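Local coordinates for protein ECXA (Escherichia coli, PDB 4L63) that binds a zinc ion through three histidines and is probably a metallopeptidase of the metzincin type, at residues Thr5-Lys10 with Arg188-Asn193; Gly14-Asn19 with Val182-Ala187; Thr54-Asn59 with Ser145-Ile150; Leu192-Ser197 with Gly225-Asp230. One frame throughout, in Å; residues are numbered along the deposited sequence. Where two conformers were deposited one is given.

Contact 1 of 4, residues Thr5-Lys10 with Arg188-Asn193; sequences TPNEEK and RCRLLN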
loop_
_atom_site.group_PDB
_atom_site.type_symbol
_atom_site.label_atom_id
_atom_site.label_comp_id
_atom_site.label_asym_id
_atom_site.label_seq_id
_atom_site.Cartn_x
_atom_site.Cartn_y
_atom_site.Cartn_z
ATOM N N THR A 5 6.756 -13.206 4.009
ATOM C CA THR A 5 6.300 -13.965 2.852
ATOM C C THR A 5 6.502 -13.160 1.578
ATOM O O THR A 5 6.089 -12.007 1.504
ATOM C CB THR A 5 4.828 -14.347 3.001
ATOM O OG1 THR A 5 4.659 -15.062 4.231
ATOM C CG2 THR A 5 4.366 -15.224 1.840
ATOM N N PRO A 6 7.162 -13.761 0.576
ATOM C CA PRO A 6 7.376 -13.103 -0.718
ATOM C C PRO A 6 6.047 -12.729 -1.378
ATOM O O PRO A 6 5.065 -13.445 -1.206
ATOM C CB PRO A 6 8.118 -14.164 -1.542
ATOM C CG PRO A 6 8.738 -15.073 -0.538
ATOM C CD PRO A 6 7.816 -15.079 0.652
ATOM N N ASN A 7 6.014 -11.622 -2.113
ATOM C CA ASN A 7 4.774 -11.185 -2.765
ATOM C C ASN A 7 4.153 -12.273 -3.627
ATOM O O ASN A 7 2.934 -12.450 -3.636
ATOM C CB ASN A 7 5.046 -9.940 -3.613
ATOM C CG ASN A 7 5.252 -8.709 -2.756
ATOM O OD1 ASN A 7 4.887 -8.700 -1.574
ATOM N ND2 ASN A 7 5.839 -7.664 -3.339
ATOM N N GLU A 8 4.995 -13.011 -4.341
ATOM C CA GLU A 8 4.492 -14.036 -5.257
ATOM C C GLU A 8 3.680 -15.112 -4.529
ATOM O O GLU A 8 2.778 -15.711 -5.108
ATOM C CB GLU A 8 5.644 -14.676 -6.034
ATOM C CG GLU A 8 5.205 -15.682 -7.124
ATOM C CD GLU A 8 4.277 -15.087 -8.182
ATOM O OE1 GLU A 8 4.276 -13.850 -8.376
ATOM O OE2 GLU A 8 3.551 -15.870 -8.840
ATOM N N GLU A 9 3.974 -15.333 -3.251
ATOM C CA GLU A 9 3.226 -16.329 -2.464
ATOM C C GLU A 9 1.979 -15.761 -1.786
ATOM O O GLU A 9 1.206 -16.509 -1.186
ATOM C CB GLU A 9 4.139 -16.955 -1.407
ATOM C CG GLU A 9 5.296 -17.753 -1.995
ATOM C CD GLU A 9 6.228 -18.306 -0.925
ATOM O OE1 GLU A 9 5.758 -18.567 0.203
ATOM O OE2 GLU A 9 7.440 -18.453 -1.207
ATOM N N LYS A 10 1.791 -14.445 -1.878
ATOM C CA LYS A 10 0.605 -13.783 -1.329
ATOM C C LYS A 10 -0.354 -13.358 -2.432
ATOM O O LYS A 10 -1.375 -12.726 -2.157
ATOM C CB LYS A 10 0.988 -12.541 -0.519
ATOM C CG LYS A 10 2.017 -12.758 0.546
ATOM C CD LYS A 10 2.177 -11.510 1.408
ATOM C CE LYS A 10 2.818 -10.323 0.664
ATOM N NZ LYS A 10 3.056 -9.191 1.653
ATOM N N ARG A 188 -5.234 -7.755 -4.273
ATOM C CA ARG A 188 -3.800 -7.617 -4.008
ATOM C C ARG A 188 -3.521 -6.853 -2.720
ATOM O O ARG A 188 -4.121 -5.803 -2.452
ATOM C CB ARG A 188 -3.099 -6.909 -5.161
ATOM C CG ARG A 188 -1.658 -6.528 -4.833
ATOM C CD ARG A 188 -1.114 -5.628 -5.916
ATOM N NE ARG A 188 -1.010 -6.380 -7.158
ATOM C CZ ARG A 188 -0.375 -5.945 -8.240
ATOM N NH1 ARG A 188 -0.316 -6.709 -9.325
ATOM N NH2 ARG A 188 0.211 -4.754 -8.228
ATOM N N CYS A 189 -2.601 -7.385 -1.928
ATOM C CA CYS A 189 -2.122 -6.658 -0.766
ATOM C C CYS A 189 -0.703 -7.085 -0.464
ATOM O O CYS A 189 -0.465 -8.177 0.051
ATOM C CB CYS A 189 -3.025 -6.889 0.437
ATOM S SG CYS A 189 -2.434 -5.963 1.891
ATOM N N ARG A 190 0.240 -6.228 -0.837
ATOM C CA ARG A 190 1.650 -6.491 -0.574
ATOM C C ARG A 190 2.130 -5.841 0.710
ATOM O O ARG A 190 3.167 -6.227 1.249
ATOM C CB ARG A 190 2.508 -6.000 -1.737
ATOM C CG ARG A 190 2.320 -6.829 -3.001
ATOM C CD ARG A 190 2.938 -6.111 -4.181
ATOM N NE ARG A 190 2.228 -4.865 -4.451
ATOM C CZ ARG A 190 2.418 -4.126 -5.537
ATOM N NH1 ARG A 190 3.296 -4.512 -6.451
ATOM N NH2 ARG A 190 1.728 -3.007 -5.709
ATOM N N LEU A 191 1.380 -4.859 1.203
ATOM C CA LEU A 191 1.829 -4.105 2.392
ATOM C C LEU A 191 1.632 -4.817 3.727
ATOM O O LEU A 191 2.276 -4.465 4.713
ATOM C CB LEU A 191 1.128 -2.744 2.438
ATOM C CG LEU A 191 1.613 -1.738 1.387
ATOM C CD1 LEU A 191 0.679 -0.525 1.324
ATOM C CD2 LEU A 191 3.029 -1.282 1.723
ATOM N N LEU A 192 0.757 -5.813 3.778
ATOM C CA LEU A 192 0.496 -6.493 5.059
ATOM C C LEU A 192 1.129 -7.883 5.070
ATOM O O LEU A 192 0.810 -8.718 4.219
ATOM C CB LEU A 192 -1.015 -6.588 5.321
ATOM C CG LEU A 192 -1.737 -5.256 5.564
ATOM C CD1 LEU A 192 -3.263 -5.436 5.643
ATOM C CD2 LEU A 192 -1.234 -4.572 6.813
ATOM N N ASN A 193 2.039 -8.133 6.013
ATOM C CA ASN A 193 2.657 -9.453 6.089
ATOM C C ASN A 193 1.617 -10.488 6.519
ATOM O O ASN A 193 0.645 -10.159 7.204
ATOM C CB ASN A 193 3.857 -9.468 7.044
ATOM C CG ASN A 193 4.685 -10.753 6.918
ATOM O OD1 ASN A 193 4.827 -11.319 5.826
ATOM N ND2 ASN A 193 5.225 -11.219 8.038
HETATM O O HOH W 1 4.562 -10.541 3.368
HETATM O O HOH W 2 5.724 -7.478 0.959
HETATM O O HOH W 3 -1.374 -9.793 -3.021
#
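Two irregular backbones run close together here, with the CA atoms of N7 and R190 6.0 Å apart and those of T5 and N193 6.6 Å apart. K10 reaches across between these two points. A bend at chi3 (-69°) turns CE, and NZ beyond it meets R190 O at 3.0 Å from above the carbonyl plane. A weak bond joins NZ to L192 O at 3.4 Å. Its third partner is a water, 2.7 Å from K10 NZ, which donates to T5 O and to N193 OD1. The same OD1 takes the backbone N of T5 at 3.3 Å. Asparagine suits this place because one amide serves two sides: OD1 accepts here while ND2 donates to E3 O. A second water links K10 O to C189 N.

N7 and R190 cross at about a right angle, the N7 amide lying against the aliphatic part of the arginine. In the conformer described, N7 ND2 is 3.4 Å from R190 CD, and R190 NH2 bonds the backbone of a chain of another protein; N7 ND2 bonds that of a different such chain, while N7 OD1 has a water close by. C189 is tied to C252 by a disulfide.

The buried ammonium of K10 is thus gripped by carbonyl dipoles and water, an oxygen-rich setting that would favour its charged form, and it links two loops that form no strand pairing.

Contact 2 of 4, residues Gly14-Asn19 with Val182-Ala187; sequences GYADHN and VGLEVA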
loop_
_atom_site.group_PDB
_atom_site.type_symbol
_atom_site.label_atom_id
_atom_site.label_comp_id
_atom_site.label_asym_id
_atom_site.label_seq_id
_atom_site.Cartn_x
_atom_site.Cartn_y
_atom_site.Cartn_z
ATOM N N GLY A 14 -8.246 -14.981 -9.233
ATOM C CA GLY A 14 -9.650 -15.353 -9.286
ATOM C C GLY A 14 -10.041 -15.728 -10.702
ATOM O O GLY A 14 -9.356 -15.353 -11.655
ATOM N N TYR A 15 -11.130 -16.462 -10.860
ATOM C CA TYR A 15 -11.580 -16.943 -12.157
ATOM C C TYR A 15 -12.462 -15.938 -12.852
ATOM O O TYR A 15 -13.526 -15.664 -12.385
ATOM C CB TYR A 15 -12.360 -18.227 -11.930
ATOM C CG TYR A 15 -12.349 -19.217 -13.070
ATOM C CD1 TYR A 15 -12.404 -20.559 -12.836
ATOM C CD2 TYR A 15 -12.294 -18.794 -14.359
ATOM C CE1 TYR A 15 -12.393 -21.457 -13.863
ATOM C CE2 TYR A 15 -12.285 -19.686 -15.394
ATOM C CZ TYR A 15 -12.340 -21.012 -15.136
ATOM O OH TYR A 15 -12.337 -21.888 -16.185
ATOM N N ALA A 16 -12.014 -15.404 -13.967
ATOM C CA ALA A 16 -12.803 -14.461 -14.751
ATOM C C ALA A 16 -13.309 -15.141 -16.016
ATOM O O ALA A 16 -12.741 -16.135 -16.449
ATOM C CB ALA A 16 -11.983 -13.233 -15.105
ATOM N N ASP A 17 -14.375 -14.614 -16.606
ATOM C CA ASP A 17 -14.892 -15.208 -17.837
ATOM C C ASP A 17 -14.144 -14.708 -19.067
ATOM O O ASP A 17 -13.085 -14.097 -18.961
ATOM C CB ASP A 17 -16.397 -14.952 -17.985
ATOM C CG ASP A 17 -16.757 -13.474 -17.983
ATOM O OD1 ASP A 17 -15.957 -12.637 -18.449
ATOM O OD2 ASP A 17 -17.878 -13.152 -17.540
ATOM N N HIS A 18 -14.713 -14.956 -20.241
ATOM C CA HIS A 18 -14.017 -14.660 -21.487
ATOM C C HIS A 18 -13.994 -13.164 -21.801
ATOM O O HIS A 18 -13.342 -12.738 -22.756
ATOM C CB HIS A 18 -14.657 -15.443 -22.637
ATOM C CG HIS A 18 -14.905 -16.884 -22.313
ATOM N ND1 HIS A 18 -13.947 -17.859 -22.481
ATOM C CD2 HIS A 18 -16.003 -17.512 -21.828
ATOM C CE1 HIS A 18 -14.443 -19.029 -22.115
ATOM N NE2 HIS A 18 -15.690 -18.846 -21.716
ATOM N N ASN A 19 -14.693 -12.370 -20.993
ATOM C CA ASN A 19 -14.658 -10.919 -21.144
ATOM C C ASN A 19 -14.203 -10.188 -19.883
ATOM O O ASN A 19 -14.700 -9.103 -19.580
ATOM C CB ASN A 19 -16.024 -10.388 -21.567
ATOM C CG ASN A 19 -16.387 -10.790 -22.981
ATOM O OD1 ASN A 19 -15.819 -10.277 -23.947
ATOM N ND2 ASN A 19 -17.354 -11.693 -23.112
ATOM N N VAL A 182 -10.333 -16.839 -17.851
ATOM C CA VAL A 182 -8.940 -16.476 -17.640
ATOM C C VAL A 182 -8.725 -16.124 -16.166
ATOM O O VAL A 182 -9.630 -15.616 -15.506
ATOM C CB VAL A 182 -8.534 -15.287 -18.565
ATOM C CG1 VAL A 182 -9.384 -14.049 -18.269
ATOM C CG2 VAL A 182 -7.040 -14.963 -18.437
ATOM N N GLY A 183 -7.544 -16.424 -15.638
ATOM C CA GLY A 183 -7.216 -16.005 -14.284
ATOM C C GLY A 183 -6.859 -14.535 -14.238
ATOM O O GLY A 183 -6.124 -14.041 -15.093
ATOM N N LEU A 184 -7.391 -13.831 -13.240
ATOM C CA LEU A 184 -7.096 -12.421 -13.041
ATOM C C LEU A 184 -6.803 -12.215 -11.566
ATOM O O LEU A 184 -7.544 -12.724 -10.721
ATOM C CB LEU A 184 -8.268 -11.531 -13.473
ATOM C CG LEU A 184 -8.567 -11.434 -14.967
ATOM C CD1 LEU A 184 -9.632 -10.375 -15.206
ATOM C CD2 LEU A 184 -7.307 -11.125 -15.757
ATOM N N GLU A 185 -5.735 -11.482 -11.267
ATOM C CA GLU A 185 -5.348 -11.224 -9.890
ATOM C C GLU A 185 -6.431 -10.425 -9.177
ATOM O O GLU A 185 -6.950 -9.458 -9.719
ATOM C CB GLU A 185 -4.020 -10.468 -9.812
ATOM C CG GLU A 185 -3.503 -10.363 -8.375
ATOM C CD GLU A 185 -2.184 -9.614 -8.245
ATOM O OE1 GLU A 185 -1.585 -9.225 -9.280
ATOM O OE2 GLU A 185 -1.751 -9.413 -7.093
ATOM N N VAL A 186 -6.765 -10.835 -7.959
ATOM C CA VAL A 186 -7.742 -10.103 -7.166
ATOM C C VAL A 186 -7.155 -9.763 -5.791
ATOM O O VAL A 186 -6.198 -10.398 -5.337
ATOM C CB VAL A 186 -9.046 -10.905 -6.987
ATOM C CG1 VAL A 186 -9.740 -11.109 -8.338
ATOM C CG2 VAL A 186 -8.760 -12.263 -6.344
ATOM N N ALA A 187 -7.730 -8.748 -5.153
ATOM C CA ALA A 187 -7.499 -8.489 -3.731
ATOM C C ALA A 187 -6.027 -8.322 -3.366
ATOM O O ALA A 187 -5.613 -8.708 -2.270
ATOM C CB ALA A 187 -8.115 -9.621 -2.891
#
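G14 pairs with L184 across two antiparallel strands, giving N-H to L184 O (2.8 Å) and receiving L184 N on its own O (2.9 Å, N-H...O angle 169°). Glycine suits the place, because V186 CG1 crowds the spot a side chain would take; V186 CG2 lies 4.0 Å from G14 N. Y15 follows in a non-hydrogen-bonded pair with G183, whose CA-H points at G14 O. The Y15 ring leaves the sheet on the face away from A16, V182 and L184; there its OH bonds H180 N, and Y23 meets the ring edge-to-face. The Y15 side chain is about 7 Å from that of the zinc ligand H164.

A16 returns to a hydrogen-bonded pair: A16 N to V182 O is 2.8 Å and V182 N to A16 O 2.9 Å, the latter donor standing above the carbonyl plane. A small methyl suits the site, since A16 CB fits against L184 CD1 at 3.7 Å. Next, D17 leaves the strand, but its carbonyl O still lies 3.8 Å from V182 CG1, the branch set between backbone N and carbonyl carbon (chi1 61°). The chain then bends in an Asx turn, N19 N donating to D17 OD1 from above the carboxylate plane; Q21 N also bonds this oxygen.

The four backbone bonds satisfy the N-H and C=O of G14, A16, V182 and L184, while Y15 and G183 bond elsewhere in the chain. The two faces differ: one carries packed methyl groups, the other the tyrosine reaching toward the zinc-binding region.

Contact 3 of 4, residues Thr54-Asn59 with Ser145-Ile150; sequences TQLTIN and SPEEYI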
loop_
_atom_site.group_PDB
_atom_site.type_symbol
_atom_site.label_atom_id
_atom_site.label_comp_id
_atom_site.label_asym_id
_atom_site.label_seq_id
_atom_site.Cartn_x
_atom_site.Cartn_y
_atom_site.Cartn_z
ATOM N N THR A 54 0.940 -48.118 7.041
ATOM C CA THR A 54 0.213 -47.214 7.938
ATOM C C THR A 54 -1.259 -47.625 8.008
ATOM O O THR A 54 -1.699 -48.412 7.181
ATOM C CB THR A 54 0.320 -45.749 7.463
ATOM O OG1 THR A 54 1.611 -45.524 6.882
ATOM C CG2 THR A 54 0.098 -44.782 8.624
ATOM N N GLN A 55 -2.027 -47.137 8.984
ATOM C CA GLN A 55 -3.481 -47.258 8.834
ATOM C C GLN A 55 -4.332 -46.085 9.406
ATOM O O GLN A 55 -4.072 -45.558 10.493
ATOM C CB GLN A 55 -3.970 -48.628 9.352
ATOM C CG GLN A 55 -5.476 -48.780 9.041
ATOM C CD GLN A 55 -6.082 -50.137 9.335
ATOM O OE1 GLN A 55 -5.371 -51.073 9.710
ATOM N NE2 GLN A 55 -7.379 -50.272 9.106
ATOM N N LEU A 56 -5.329 -45.666 8.606
ATOM C CA LEU A 56 -6.189 -44.498 8.894
ATOM C C LEU A 56 -7.560 -44.472 8.157
ATOM O O LEU A 56 -7.642 -44.774 6.963
ATOM C CB LEU A 56 -5.440 -43.200 8.551
ATOM C CG LEU A 56 -6.272 -41.911 8.419
ATOM C CD1 LEU A 56 -6.628 -41.347 9.789
ATOM C CD2 LEU A 56 -5.587 -40.858 7.558
ATOM N N THR A 57 -8.626 -44.097 8.872
ATOM C CA THR A 57 -9.946 -43.832 8.270
ATOM C C THR A 57 -10.621 -42.637 8.967
ATOM O O THR A 57 -10.491 -42.468 10.179
ATOM C CB THR A 57 -10.879 -45.080 8.333
ATOM O OG1 THR A 57 -12.067 -44.848 7.565
ATOM C CG2 THR A 57 -11.258 -45.424 9.769
ATOM N N ILE A 58 -11.321 -41.798 8.207
ATOM C CA ILE A 58 -11.953 -40.615 8.792
ATOM C C ILE A 58 -13.097 -40.146 7.890
ATOM O O ILE A 58 -13.088 -40.394 6.684
ATOM C CB ILE A 58 -10.927 -39.467 9.008
ATOM C CG1 ILE A 58 -11.482 -38.398 9.956
ATOM C CG2 ILE A 58 -10.493 -38.860 7.675
ATOM C CD1 ILE A 58 -11.681 -38.875 11.385
ATOM N N ASN A 59 -14.085 -39.483 8.475
ATOM C CA ASN A 59 -15.281 -39.097 7.745
ATOM C C ASN A 59 -15.067 -37.893 6.823
ATOM O O ASN A 59 -14.562 -36.847 7.233
ATOM C CB ASN A 59 -16.410 -38.869 8.754
ATOM C CG ASN A 59 -15.900 -38.347 10.082
ATOM O OD1 ASN A 59 -14.693 -38.218 10.282
ATOM N ND2 ASN A 59 -16.801 -38.216 11.047
ATOM N N SER A 145 3.183 -38.514 13.717
ATOM C CA SER A 145 3.173 -39.876 13.200
ATOM C C SER A 145 2.823 -39.885 11.715
ATOM O O SER A 145 2.323 -38.886 11.190
ATOM C CB SER A 145 2.175 -40.735 13.985
ATOM O OG SER A 145 0.840 -40.349 13.707
ATOM N N PRO A 146 3.096 -41.011 11.027
ATOM C CA PRO A 146 2.640 -41.162 9.641
ATOM C C PRO A 146 1.130 -40.992 9.513
ATOM O O PRO A 146 0.645 -40.599 8.452
ATOM C CB PRO A 146 3.062 -42.591 9.289
ATOM C CG PRO A 146 4.250 -42.841 10.144
ATOM C CD PRO A 146 3.980 -42.119 11.435
ATOM N N GLU A 147 0.402 -41.274 10.588
ATOM C CA GLU A 147 -1.047 -41.139 10.583
ATOM C C GLU A 147 -1.487 -39.682 10.457
ATOM O O GLU A 147 -2.356 -39.373 9.644
ATOM C CB GLU A 147 -1.652 -41.761 11.845
ATOM C CG GLU A 147 -3.044 -41.245 12.179
ATOM C CD GLU A 147 -3.933 -42.310 12.789
ATOM O OE1 GLU A 147 -3.419 -43.399 13.119
ATOM O OE2 GLU A 147 -5.147 -42.056 12.935
ATOM N N GLU A 148 -0.887 -38.786 11.239
ATOM C CA GLU A 148 -1.343 -37.397 11.248
ATOM C C GLU A 148 -0.722 -36.525 10.163
ATOM O O GLU A 148 -1.242 -35.452 9.871
ATOM C CB GLU A 148 -1.109 -36.753 12.616
ATOM C CG GLU A 148 0.067 -37.290 13.391
ATOM C CD GLU A 148 -0.047 -36.985 14.872
ATOM O OE1 GLU A 148 -1.087 -37.333 15.469
ATOM O OE2 GLU A 148 0.898 -36.394 15.435
ATOM N N TYR A 149 0.374 -36.972 9.559
ATOM C CA TYR A 149 0.902 -36.271 8.394
ATOM C C TYR A 149 -0.017 -36.514 7.195
ATOM O O TYR A 149 -0.055 -35.714 6.259
ATOM C CB TYR A 149 2.338 -36.703 8.075
ATOM C CG TYR A 149 2.859 -36.153 6.761
ATOM C CD1 TYR A 149 3.336 -34.847 6.670
ATOM C CD2 TYR A 149 2.877 -36.939 5.612
ATOM C CE1 TYR A 149 3.809 -34.338 5.471
ATOM C CE2 TYR A 149 3.349 -36.439 4.411
ATOM C CZ TYR A 149 3.813 -35.139 4.346
ATOM O OH TYR A 149 4.283 -34.643 3.151
ATOM N N ILE A 150 -0.766 -37.614 7.237
ATOM C CA ILE A 150 -1.724 -37.934 6.182
ATOM C C ILE A 150 -3.032 -37.150 6.382
ATOM O O ILE A 150 -3.668 -36.736 5.408
ATOM C CB ILE A 150 -2.002 -39.457 6.119
ATOM C CG1 ILE A 150 -0.744 -40.204 5.667
ATOM C CG2 ILE A 150 -3.132 -39.770 5.152
ATOM C CD1 ILE A 150 -0.843 -41.710 5.793
#
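L56 and I150 slide past each other in opposite directions, leucine against helix isoleucine, and touch through L56 CD2 and I150 CG2 at 3.6 Å. A chi1 of 164° puts L56 CG anti to the backbone N; from there the two methyls meet different neighbours. CD1 goes to the glutamate one turn earlier, 3.5 Å from E147 OE2, and the two side chains cross obliquely. The E147 carboxylate thus lies near L56 CD1 and the carbonyl of Q55. Its other oxygen, OE1, is 3.5 Å from Q55 O; both atoms are acceptors, so this approach is no bond and probably slightly repulsive. OE2 also makes a long, weak ion pair with K151.

T54 touches chiefly with its methyl. CG2 is 3.7 Å from P146 CB and 4.3 Å from I150 CD1, which makes threonine a fitting residue at a border between apolar packing and solvent. Proline is well placed in the first helical turn, where its missing N-H costs no helix bond, and just before it S145 is the N-cap, its OG weakly accepting from E147 N and E148 N.

No hydrogen bond crosses the interface. The arrangement is a two-stranded antiparallel unit, 41-44 with 56-59, packed through T54 and L56 on the first turns of helix 146-165, the same helix whose far end carries the zinc ligands H160 and H164 of the HExxH motif.

Contact 4 of 4, residues Leu192-Ser197 with Gly225-Asp230; sequences LNQAPS and GPSRND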
loop_
_atom_site.group_PDB
_atom_site.type_symbol
_atom_site.label_atom_id
_atom_site.label_comp_id
_atom_site.label_asym_id
_atom_site.label_seq_id
_atom_site.Cartn_x
_atom_site.Cartn_y
_atom_site.Cartn_z
ATOM N N LEU A 192 0.757 -5.813 3.778
ATOM C CA LEU A 192 0.496 -6.493 5.059
ATOM C C LEU A 192 1.129 -7.883 5.070
ATOM O O LEU A 192 0.810 -8.718 4.219
ATOM C CB LEU A 192 -1.015 -6.588 5.321
ATOM C CG LEU A 192 -1.737 -5.256 5.564
ATOM C CD1 LEU A 192 -3.263 -5.436 5.643
ATOM C CD2 LEU A 192 -1.234 -4.572 6.813
ATOM N N ASN A 193 2.039 -8.133 6.013
ATOM C CA ASN A 193 2.657 -9.453 6.089
ATOM C C ASN A 193 1.617 -10.488 6.519
ATOM O O ASN A 193 0.645 -10.159 7.204
ATOM C CB ASN A 193 3.857 -9.468 7.044
ATOM C CG ASN A 193 4.685 -10.753 6.918
ATOM O OD1 ASN A 193 4.827 -11.319 5.826
ATOM N ND2 ASN A 193 5.225 -11.219 8.038
ATOM N N GLN A 194 1.820 -11.729 6.085
ATOM C CA GLN A 194 0.837 -12.795 6.240
ATOM C C GLN A 194 1.454 -14.121 5.784
ATOM O O GLN A 194 2.528 -14.144 5.170
ATOM C CB GLN A 194 -0.429 -12.498 5.426
ATOM C CG GLN A 194 -0.144 -12.116 3.973
ATOM C CD GLN A 194 -1.391 -11.715 3.205
ATOM O OE1 GLN A 194 -2.187 -12.564 2.782
ATOM N NE2 GLN A 194 -1.590 -10.411 3.050
ATOM N N ALA A 195 0.766 -15.216 6.066
ATOM C CA ALA A 195 1.220 -16.541 5.645
ATOM C C ALA A 195 1.105 -16.701 4.132
ATOM O O ALA A 195 0.329 -15.993 3.492
ATOM C CB ALA A 195 0.412 -17.622 6.356
ATOM N N PRO A 196 1.879 -17.633 3.549
ATOM C CA PRO A 196 1.648 -17.942 2.129
ATOM C C PRO A 196 0.213 -18.398 1.856
ATOM O O PRO A 196 -0.442 -18.983 2.732
ATOM C CB PRO A 196 2.646 -19.078 1.841
ATOM C CG PRO A 196 3.037 -19.617 3.196
ATOM C CD PRO A 196 2.980 -18.428 4.119
ATOM N N SER A 197 -0.272 -18.117 0.651
ATOM C CA SER A 197 -1.602 -18.553 0.241
ATOM C C SER A 197 -1.684 -20.077 0.246
ATOM O O SER A 197 -0.712 -20.760 -0.057
ATOM C CB SER A 197 -1.938 -18.014 -1.151
ATOM O OG SER A 197 -3.185 -18.506 -1.614
ATOM N N GLY A 225 -4.456 -23.057 6.636
ATOM C CA GLY A 225 -5.719 -22.409 6.347
ATOM C C GLY A 225 -5.559 -21.282 5.346
ATOM O O GLY A 225 -4.437 -20.931 4.984
ATOM N N PRO A 226 -6.686 -20.703 4.905
ATOM C CA PRO A 226 -6.681 -19.577 3.967
ATOM C C PRO A 226 -5.910 -18.403 4.554
ATOM O O PRO A 226 -6.077 -18.113 5.734
ATOM C CB PRO A 226 -8.166 -19.221 3.820
ATOM C CG PRO A 226 -8.921 -20.390 4.383
ATOM C CD PRO A 226 -8.035 -20.995 5.414
ATOM N N SER A 227 -5.078 -17.744 3.757
ATOM C CA SER A 227 -4.375 -16.558 4.239
ATOM C C SER A 227 -5.308 -15.354 4.269
ATOM O O SER A 227 -6.444 -15.440 3.808
ATOM C CB SER A 227 -3.177 -16.250 3.348
ATOM O OG SER A 227 -3.633 -15.824 2.071
ATOM N N ARG A 228 -4.827 -14.231 4.805
ATOM C CA ARG A 228 -5.601 -12.994 4.762
ATOM C C ARG A 228 -6.020 -12.669 3.332
ATOM O O ARG A 228 -7.185 -12.375 3.070
ATOM C CB ARG A 228 -4.818 -11.810 5.334
ATOM C CG ARG A 228 -5.637 -10.519 5.333
ATOM C CD ARG A 228 -4.820 -9.327 4.866
ATOM N NE ARG A 228 -5.610 -8.101 4.786
ATOM C CZ ARG A 228 -5.992 -7.536 3.642
ATOM N NH1 ARG A 228 -5.653 -8.093 2.475
ATOM N NH2 ARG A 228 -6.704 -6.416 3.663
ATOM N N ASN A 229 -5.076 -12.737 2.399
ATOM C CA ASN A 229 -5.401 -12.401 1.015
ATOM C C ASN A 229 -6.332 -13.433 0.372
ATOM O O ASN A 229 -7.171 -13.069 -0.457
ATOM C CB ASN A 229 -4.128 -12.232 0.178
ATOM C CG ASN A 229 -3.387 -10.946 0.515
ATOM O OD1 ASN A 229 -3.816 -10.193 1.382
ATOM N ND2 ASN A 229 -2.288 -10.681 -0.181
ATOM N N ASP A 230 -6.188 -14.706 0.742
ATOM C CA ASP A 230 -7.113 -15.741 0.264
ATOM C C ASP A 230 -8.554 -15.381 0.625
ATOM O O ASP A 230 -9.467 -15.502 -0.194
ATOM C CB ASP A 230 -6.773 -17.110 0.863
ATOM C CG ASP A 230 -5.523 -17.725 0.269
ATOM O OD1 ASP A 230 -5.135 -17.351 -0.860
ATOM O OD2 ASP A 230 -4.927 -18.595 0.942
HETATM O O HOH W 4 -1.226 -14.836 1.359
HETATM O O HOH W 5 -1.693 -20.280 4.773
#
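The capping box of S227 and D230, at the start of helix 228-239, is where Q194 and S197 dock. In the box S227 N gives to D230 OD2 at 2.9 Å and D230 N to S227 OG at 3.1 Å. Q194 extends beside it, and its amide works at both ends: OE1 accepts N229 N (2.9 Å), while NE2 donates to N229 OD1 (2.8 Å) from above that carbonyl plane and to L192 O (3.2 Å). The two amide planes stand 73° apart. R228 NH1, also bonded to S251, reaches N229 OD1 from the opposite face, so two donors grip one oxygen. L192 CD1 lies over a face of the R228 guanidinium, 3.7 Å from NE. A water joins Q194 OE1, A195 O and S227 OG. S197 OG donates to D230 OD1, though the modelled separation is doubtfully short; it also bonds M199 N, in what is probably the Met-turn of the metzincins.

Around this junction, A195 and P196 pack on helix 207-215, and the loop 192-197 lies between that helix and the start of helix 228-239, whose N229 and D230 touch V12 of strand 12-16.

Contacts 1 and 4 form one continuous region: their centres are about 8 Å apart, they share L192 and N193, and T5 OG1 to Q194 O (2.5 Å) and E9 O to S197 N (2.9 Å) are probable hydrogen bonds between them. N229 ND2 of contact 4 also bonds K10 O and C189 O of contact 1. Contact 2 adjoins contact 1 in sequence, its centre about 19 Å from those of contacts 1 and 4. Contacts 2 and 4 are the ones near the metal site, the side chains of Y15 and S197 lying about 11 and 10 Å from the zinc ion, without touching it. Contact 3 is remote, its centre about 27 Å from that of contact 4 and about 36 Å from that of contact 2.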